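Local atomic coordinates of alpha-fucosidase GH29 (Fusarium graminearum, PDB entry 4PSR), a protein that hydrolyses alpha-L-fucosides as a glycoside hydrolase of family 29, probably releasing alpha-1,6-linked fucose from the core of glycoprotein glycans. Residues D303-I306 against S310-Y313; L341-S344 against V350-E353; E443-V448 against D469-T474. All coordinates share one frame; numbering follows the deposited sequence. Where two conformers were deposited one is given.

Contact 1 of 3, residues D303-I306 against S310-Y313. With FUL (beta-L-fucopyranose), chain M.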
loop_
_atom_site.group_PDB
_atom_site.type_symbol
_atom_site.label_atom_id
_atom_site.label_comp_id
_atom_site.label_asym_id
_atom_site.label_seq_id
_atom_site.Cartn_x
_atom_site.Cartn_y
_atom_site.Cartn_z
ATOM N N ASP A 303 0.936 1.174 -2.944
ATOM C CA ASP A 303 2.336 1.613 -3.034
ATOM C C ASP A 303 2.433 3.016 -3.637
ATOM O O ASP A 303 1.653 3.368 -4.525
ATOM C CB ASP A 303 3.167 0.660 -3.895
ATOM C CG ASP A 303 2.814 -0.767 -3.654
ATOM O OD1 ASP A 303 2.979 -1.236 -2.513
ATOM O OD2 ASP A 303 2.317 -1.414 -4.619
ATOM N N ASP A 304 3.382 3.822 -3.178
ATOM C CA ASP A 304 3.620 5.133 -3.757
ATOM C C ASP A 304 5.128 5.313 -3.895
ATOM O O ASP A 304 5.880 4.407 -3.570
ATOM C CB ASP A 304 3.021 6.236 -2.901
ATOM C CG ASP A 304 2.425 7.354 -3.744
ATOM O OD1 ASP A 304 3.107 7.842 -4.682
ATOM O OD2 ASP A 304 1.269 7.731 -3.476
ATOM N N ALA A 305 5.573 6.476 -4.371
ATOM C CA ALA A 305 6.996 6.685 -4.624
ATOM C C ALA A 305 7.335 8.154 -4.502
ATOM O O ALA A 305 6.497 8.997 -4.813
ATOM C CB ALA A 305 7.339 6.160 -6.010
ATOM N N ILE A 306 8.528 8.478 -4.000
ATOM C CA ILE A 306 8.964 9.862 -3.963
ATOM C C ILE A 306 9.153 10.354 -5.422
ATOM O O ILE A 306 9.033 11.506 -5.666
ATOM C CB ILE A 306 10.246 10.074 -3.053
ATOM C CG1 ILE A 306 9.987 9.549 -1.634
ATOM C CG2 ILE A 306 10.639 11.532 -3.004
ATOM C CD1 ILE A 306 11.219 9.612 -0.736
ATOM N N SER A 310 10.170 7.353 -12.686
ATOM C CA SER A 310 10.168 5.899 -12.393
ATOM C C SER A 310 10.322 5.390 -10.936
ATOM O O SER A 310 10.493 6.205 -10.042
ATOM C CB SER A 310 11.263 5.352 -13.316
ATOM O OG SER A 310 12.286 4.630 -12.701
ATOM N N TRP A 311 10.223 4.083 -10.699
ATOM C CA TRP A 311 10.430 3.483 -9.358
ATOM C C TRP A 311 11.929 3.361 -9.029
ATOM O O TRP A 311 12.315 3.287 -7.859
ATOM C CB TRP A 311 9.734 2.106 -9.210
ATOM C CG TRP A 311 8.259 2.181 -9.417
ATOM C CD1 TRP A 311 7.615 2.186 -10.614
ATOM C CD2 TRP A 311 7.233 2.268 -8.409
ATOM N NE1 TRP A 311 6.271 2.276 -10.428
ATOM C CE2 TRP A 311 6.004 2.329 -9.081
ATOM C CE3 TRP A 311 7.237 2.290 -7.006
ATOM C CZ2 TRP A 311 4.789 2.422 -8.409
ATOM C CZ3 TRP A 311 6.029 2.367 -6.335
ATOM C CH2 TRP A 311 4.824 2.448 -7.035
ATOM N N SER A 312 12.775 3.344 -10.050
ATOM C CA SER A 312 14.219 3.170 -9.880
ATOM C C SER A 312 14.947 4.447 -10.338
ATOM O O SER A 312 14.466 5.187 -11.176
ATOM C CB SER A 312 14.636 1.951 -10.688
ATOM O OG SER A 312 16.034 1.740 -10.691
ATOM N N TYR A 313 16.097 4.736 -9.732
ATOM C CA TYR A 313 16.833 5.950 -10.021
ATOM C C TYR A 313 17.202 6.064 -11.485
ATOM O O TYR A 313 17.732 5.138 -12.064
ATOM C CB TYR A 313 18.121 6.016 -9.163
ATOM C CG TYR A 313 18.888 7.280 -9.430
ATOM C CD1 TYR A 313 18.561 8.451 -8.753
ATOM C CD2 TYR A 313 19.916 7.331 -10.366
ATOM C CE1 TYR A 313 19.212 9.642 -9.022
ATOM C CE2 TYR A 313 20.568 8.531 -10.624
ATOM C CZ TYR A 313 20.192 9.665 -9.928
ATOM O OH TYR A 313 20.823 10.874 -10.163
HETATM C C1 FUL M . 4.461 -2.644 -11.290
HETATM C C2 FUL M . 5.820 -2.996 -11.860
HETATM O O2 FUL M . 5.749 -3.383 -13.241
HETATM C C3 FUL M . 6.669 -1.763 -11.697
HETATM O O3 FUL M . 7.932 -1.997 -12.280
HETATM C C4 FUL M . 6.781 -1.484 -10.220
HETATM O O4 FUL M . 7.477 -2.554 -9.588
HETATM C C5 FUL M . 5.386 -1.317 -9.632
HETATM C C6 FUL M . 5.398 -1.111 -8.132
HETATM O O5 FUL M . 4.545 -2.436 -9.900
HETATM O O1 FUL M . 3.598 -3.733 -11.494
#
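The end of strand 300-305 and the loop that follows it approach one another most closely at A305 and W311, whose CA atoms lie 6.7 Å apart. The strand is the seventh of the parallel (beta/alpha)8 TIM barrel, and the turn back places an indole between the strand end and a bound fucose. CG of W311 is anti to its own carbonyl carbon (chi1 -60°), which sends the ring back along D303-A305. There its six-membered part does the touching: CZ3 lies 3.4 Å from the backbone O of D304, CH2 is 4.0 Å from CB of D303, and CE3 is 4.0 Å from CB of A305. All three strand atoms come in obliquely to the ring plane. Lying over one face of the indole is beta-L-fucopyranose, its methyl carbon C6 3.5 Å above the plane and displaced toward the rim, a CH-pi type of apolar contact, while H34, E46, D226 and K272 are among the residues hydrogen-bonded to the sugar. The W311 backbone is also anchored, its N bonded to E46 and its O held from the neighbouring strand end, so that the main chain carrying the indole is tied to the barrel. Around the indole, OD1 of D303 is hydrogen-bonded to NE1 of W224, and D304 forms a salt bridge with R289, which also makes a cation-pi contact with W311. Two short bonds shape the segments themselves: S310 OG donates to S312 O at 2.7 Å, while the amide N of A305 reaches OD1 of D304, on the anti lone pair of the carboxylate, at 2.8 Å.

Contact 2 of 3, residues L341-S344 against V350-E353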
loop_
_atom_site.group_PDB
_atom_site.type_symbol
_atom_site.label_atom_id
_atom_site.label_comp_id
_atom_site.label_asym_id
_atom_site.label_seq_id
_atom_site.Cartn_x
_atom_site.Cartn_y
_atom_site.Cartn_z
ATOM N N LEU A 341 5.807 3.203 0.783
ATOM C CA LEU A 341 6.525 4.200 0.001
ATOM C C LEU A 341 7.830 3.688 -0.563
ATOM O O LEU A 341 8.702 3.184 0.155
ATOM C CB LEU A 341 6.791 5.440 0.864
ATOM C CG LEU A 341 7.559 6.580 0.209
ATOM C CD1 LEU A 341 6.799 7.202 -0.953
ATOM C CD2 LEU A 341 7.921 7.625 1.262
ATOM N N ASN A 342 7.986 3.852 -1.873
ATOM C CA ASN A 342 9.208 3.454 -2.566
ATOM C C ASN A 342 10.233 4.567 -2.640
ATOM O O ASN A 342 9.869 5.721 -2.960
ATOM C CB ASN A 342 8.898 2.962 -3.988
ATOM C CG ASN A 342 10.133 2.695 -4.779
ATOM O OD1 ASN A 342 10.772 1.676 -4.589
ATOM N ND2 ASN A 342 10.480 3.601 -5.670
ATOM N N ILE A 343 11.492 4.224 -2.344
ATOM C CA ILE A 343 12.642 5.115 -2.538
ATOM C C ILE A 343 13.579 4.501 -3.565
ATOM O O ILE A 343 13.473 3.297 -3.893
ATOM C CB ILE A 343 13.355 5.443 -1.176
ATOM C CG1 ILE A 343 14.005 4.197 -0.593
ATOM C CG2 ILE A 343 12.324 6.054 -0.223
ATOM C CD1 ILE A 343 14.766 4.449 0.746
ATOM N N SER A 344 14.497 5.326 -4.067
ATOM C CA SER A 344 15.231 5.007 -5.300
ATOM C C SER A 344 16.722 5.321 -5.201
ATOM O O SER A 344 17.167 6.364 -5.699
ATOM C CB SER A 344 14.641 5.798 -6.465
ATOM O OG SER A 344 13.232 5.622 -6.574
ATOM N N VAL A 350 24.025 4.937 -3.328
ATOM C CA VAL A 350 23.803 6.218 -2.654
ATOM C C VAL A 350 22.339 6.626 -2.716
ATOM O O VAL A 350 21.725 6.547 -3.789
ATOM C CB VAL A 350 24.622 7.290 -3.337
ATOM C CG1 VAL A 350 24.216 8.681 -2.888
ATOM C CG2 VAL A 350 26.123 7.036 -3.062
ATOM N N LEU A 351 21.771 7.029 -1.593
ATOM C CA LEU A 351 20.427 7.592 -1.559
ATOM C C LEU A 351 20.487 9.112 -1.735
ATOM O O LEU A 351 21.038 9.811 -0.873
ATOM C CB LEU A 351 19.729 7.227 -0.230
ATOM C CG LEU A 351 18.273 7.649 -0.100
ATOM C CD1 LEU A 351 17.428 6.954 -1.164
ATOM C CD2 LEU A 351 17.722 7.293 1.279
ATOM N N PRO A 352 19.922 9.644 -2.834
ATOM C CA PRO A 352 20.047 11.091 -3.075
ATOM C C PRO A 352 19.487 11.984 -1.975
ATOM O O PRO A 352 18.486 11.635 -1.330
ATOM C CB PRO A 352 19.258 11.281 -4.370
ATOM C CG PRO A 352 19.445 9.976 -5.117
ATOM C CD PRO A 352 19.380 8.943 -4.017
ATOM N N GLU A 353 20.140 13.127 -1.735
ATOM C CA GLU A 353 19.736 14.004 -0.644
ATOM C C GLU A 353 18.280 14.480 -0.734
ATOM O O GLU A 353 17.636 14.651 0.283
ATOM C CB GLU A 353 20.697 15.204 -0.489
ATOM C CG GLU A 353 22.096 14.841 0.093
ATOM C CD GLU A 353 22.087 14.290 1.545
ATOM O OE1 GLU A 353 21.243 14.708 2.382
ATOM O OE2 GLU A 353 22.961 13.438 1.849
#
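At the end of strand 337-343, the I343 side chain meets L351 at about a right angle, and a single methyl does the work: CD1 of I343 sits against both branches of the leucine, 4.1 Å from L351 CD1 and 4.1 Å from L351 CD2. That methyl is delivered by a chi1 of 67°, which sets CG1 between the backbone N and the carbonyl carbon, with CD1 then extended. Beside this apolar pair the backbone contributes a second touch, O of S344 lying 3.8 Å from CD of P352. This is the turn from the eighth strand of the TIM barrel into helix 353-369, and P352 takes the N-cap position of that helix. The surroundings close over the two apolar residues: L359 and Q355 of the helix and V112 of helix 105-114 press on I343, while I356 and I108 touch L351. Polar groups of the strand end are placed from farther out. The amide of S344 is bonded to OE1 of Q355, a residue in the first turn of the helix, and OG of S344 is bonded to the backbone O of W311. N342 grips that same carbonyl through ND2, and its OD1 is hydrogen-bonded to ND1 of H34.

Contact 3 of 3, residues E443-V448 against D469-T474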
loop_
_atom_site.group_PDB
_atom_site.type_symbol
_atom_site.label_atom_id
_atom_site.label_comp_id
_atom_site.label_asym_id
_atom_site.label_seq_id
_atom_site.Cartn_x
_atom_site.Cartn_y
_atom_site.Cartn_z
ATOM N N GLU A 443 -23.967 16.125 22.605
ATOM C CA GLU A 443 -24.042 16.172 24.069
ATOM C C GLU A 443 -22.849 15.445 24.677
ATOM O O GLU A 443 -22.327 15.840 25.703
ATOM C CB GLU A 443 -25.345 15.544 24.582
ATOM C CG GLU A 443 -25.457 14.043 24.332
ATOM C CD GLU A 443 -26.789 13.464 24.774
ATOM O OE1 GLU A 443 -27.495 14.117 25.576
ATOM O OE2 GLU A 443 -27.131 12.353 24.316
ATOM N N SER A 444 -22.397 14.389 24.000
ATOM C CA SER A 444 -21.324 13.558 24.530
ATOM C C SER A 444 -19.920 14.038 24.161
ATOM O O SER A 444 -18.938 13.406 24.547
ATOM C CB SER A 444 -21.480 12.116 24.058
ATOM O OG SER A 444 -21.177 12.005 22.681
ATOM N N LEU A 445 -19.819 15.143 23.424
ATOM C CA LEU A 445 -18.502 15.703 23.120
ATOM C C LEU A 445 -17.846 16.400 24.322
ATOM O O LEU A 445 -18.191 17.527 24.663
ATOM C CB LEU A 445 -18.570 16.650 21.914
ATOM C CG LEU A 445 -17.229 17.268 21.494
ATOM C CD1 LEU A 445 -16.205 16.204 21.127
ATOM C CD2 LEU A 445 -17.455 18.214 20.337
ATOM N N LYS A 446 -16.850 15.736 24.899
ATOM C CA LYS A 446 -16.225 16.147 26.156
ATOM C C LYS A 446 -15.083 17.125 26.042
ATOM O O LYS A 446 -14.875 17.953 26.929
ATOM C CB LYS A 446 -15.593 14.952 26.835
ATOM C CG LYS A 446 -16.526 14.012 27.522
ATOM C CD LYS A 446 -15.818 13.391 28.710
ATOM C CE LYS A 446 -14.350 12.973 28.443
ATOM N NZ LYS A 446 -14.118 11.580 28.887
ATOM N N SER A 447 -14.261 16.961 25.008
ATOM C CA SER A 447 -13.113 17.819 24.834
ATOM C C SER A 447 -12.732 17.859 23.364
ATOM O O SER A 447 -12.935 16.885 22.628
ATOM C CB SER A 447 -11.917 17.354 25.671
ATOM O OG SER A 447 -11.538 16.022 25.381
ATOM N N VAL A 448 -12.212 19.003 22.951
ATOM C CA VAL A 448 -11.660 19.211 21.621
ATOM C C VAL A 448 -10.285 19.822 21.862
ATOM O O VAL A 448 -10.165 20.851 22.530
ATOM C CB VAL A 448 -12.541 20.180 20.793
ATOM C CG1 VAL A 448 -11.914 20.432 19.409
ATOM C CG2 VAL A 448 -13.980 19.672 20.697
ATOM N N ASP A 469 -24.792 23.021 8.884
ATOM C CA ASP A 469 -23.798 22.580 7.918
ATOM C C ASP A 469 -22.637 21.820 8.562
ATOM O O ASP A 469 -22.071 20.932 7.925
ATOM C CB ASP A 469 -23.248 23.776 7.139
ATOM C CG ASP A 469 -24.266 24.390 6.181
ATOM O OD1 ASP A 469 -25.246 23.711 5.807
ATOM O OD2 ASP A 469 -24.070 25.560 5.792
ATOM N N ALA A 470 -22.283 22.143 9.803
ATOM C CA ALA A 470 -21.048 21.609 10.391
ATOM C C ALA A 470 -20.840 21.863 11.868
ATOM O O ALA A 470 -21.377 22.814 12.441
ATOM C CB ALA A 470 -19.843 22.208 9.649
ATOM N N LEU A 471 -19.988 21.051 12.478
ATOM C CA LEU A 471 -19.346 21.454 13.721
ATOM C C LEU A 471 -18.252 22.459 13.377
ATOM O O LEU A 471 -17.248 22.118 12.737
ATOM C CB LEU A 471 -18.757 20.262 14.477
ATOM C CG LEU A 471 -17.827 20.515 15.664
ATOM C CD1 LEU A 471 -18.505 21.386 16.734
ATOM C CD2 LEU A 471 -17.330 19.216 16.312
ATOM N N ASP A 472 -18.453 23.702 13.809
ATOM C CA ASP A 472 -17.562 24.803 13.495
ATOM C C ASP A 472 -16.624 25.066 14.662
ATOM O O ASP A 472 -17.044 25.573 15.702
ATOM C CB ASP A 472 -18.396 26.048 13.161
ATOM C CG ASP A 472 -19.262 25.852 11.938
ATOM O OD1 ASP A 472 -18.728 25.417 10.894
ATOM O OD2 ASP A 472 -20.482 26.116 12.008
ATOM N N ILE A 473 -15.352 24.723 14.481
ATOM C CA ILE A 473 -14.342 24.756 15.527
ATOM C C ILE A 473 -13.399 25.950 15.329
ATOM O O ILE A 473 -12.769 26.091 14.281
ATOM C CB ILE A 473 -13.508 23.458 15.507
ATOM C CG1 ILE A 473 -14.426 22.238 15.673
ATOM C CG2 ILE A 473 -12.436 23.489 16.577
ATOM C CD1 ILE A 473 -13.718 20.861 15.490
ATOM N N THR A 474 -13.283 26.792 16.352
ATOM C CA THR A 474 -12.344 27.914 16.333
ATOM C C THR A 474 -11.005 27.501 16.915
ATOM O O THR A 474 -10.915 27.065 18.059
ATOM C CB THR A 474 -12.903 29.085 17.141
ATOM O OG1 THR A 474 -14.105 29.534 16.511
ATOM C CG2 THR A 474 -11.910 30.236 17.195
#
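L445 and L471 share one side-chain shape, with CG anti to the backbone N in each (chi1 -179° and 169°), and this extends the two leucines toward each other until they meet tip to tip. The methyls that touch are CD2 of L445 and CD2 of L471, 4.1 Å apart. A few residues further along, V448 and I473 make the second contact in a different manner. CG1 of V448 is anti to its backbone N, and so is CG2 of I473; the two side chains cross obliquely, and these branches come within 4.2 Å of each other. Both pairs are apolar and buried, and the backbones stand well apart, 11.1 Å between the CA atoms of L445 and L471 and 8.7 Å between those of V448 and I473. Such spacing marks packing between sheets in a beta-sandwich manner, the side chains from two layers filling the interior, and not pairing of neighbouring strands. Between L445 and V448 the strand carries a classic beta bulge, K446 and S447 both lying opposite T490. The extra residue is consistent with L445 and V448, three positions apart, both facing the other layer, whereas L471 and I473 are two apart in a regular strand. W464 adds an aromatic side to the cluster, touching L445, V448 and L471, and V461 packs on V448 and I473. Strand 445-451 belongs to the six-stranded antiparallel sheet of the C-terminal domain, lying between strands 485-491 and 458-460, while strand 471-474 is the middle one of a three-stranded sheet between 428-431 and 464-466.

Followed from the N terminus, the three contacts come in series, with no nesting or crossing. Contact 1 closes a short loop just after strand 300-305, and contact 2 does the same after strand 337-343, with helix 322-334 between them. Because those strands are neighbours in the barrel, the two contacts stand side by side, their centres about 9 Å apart, and Y313 CB packs on S344 O at 3.6 Å. Contact 3 closes a longer loop, of 20 intervening residues that include two short strands, and joins two sheets of the C-terminal domain. Its centre is about 40 Å from that of contact 1, and it touches neither of the others.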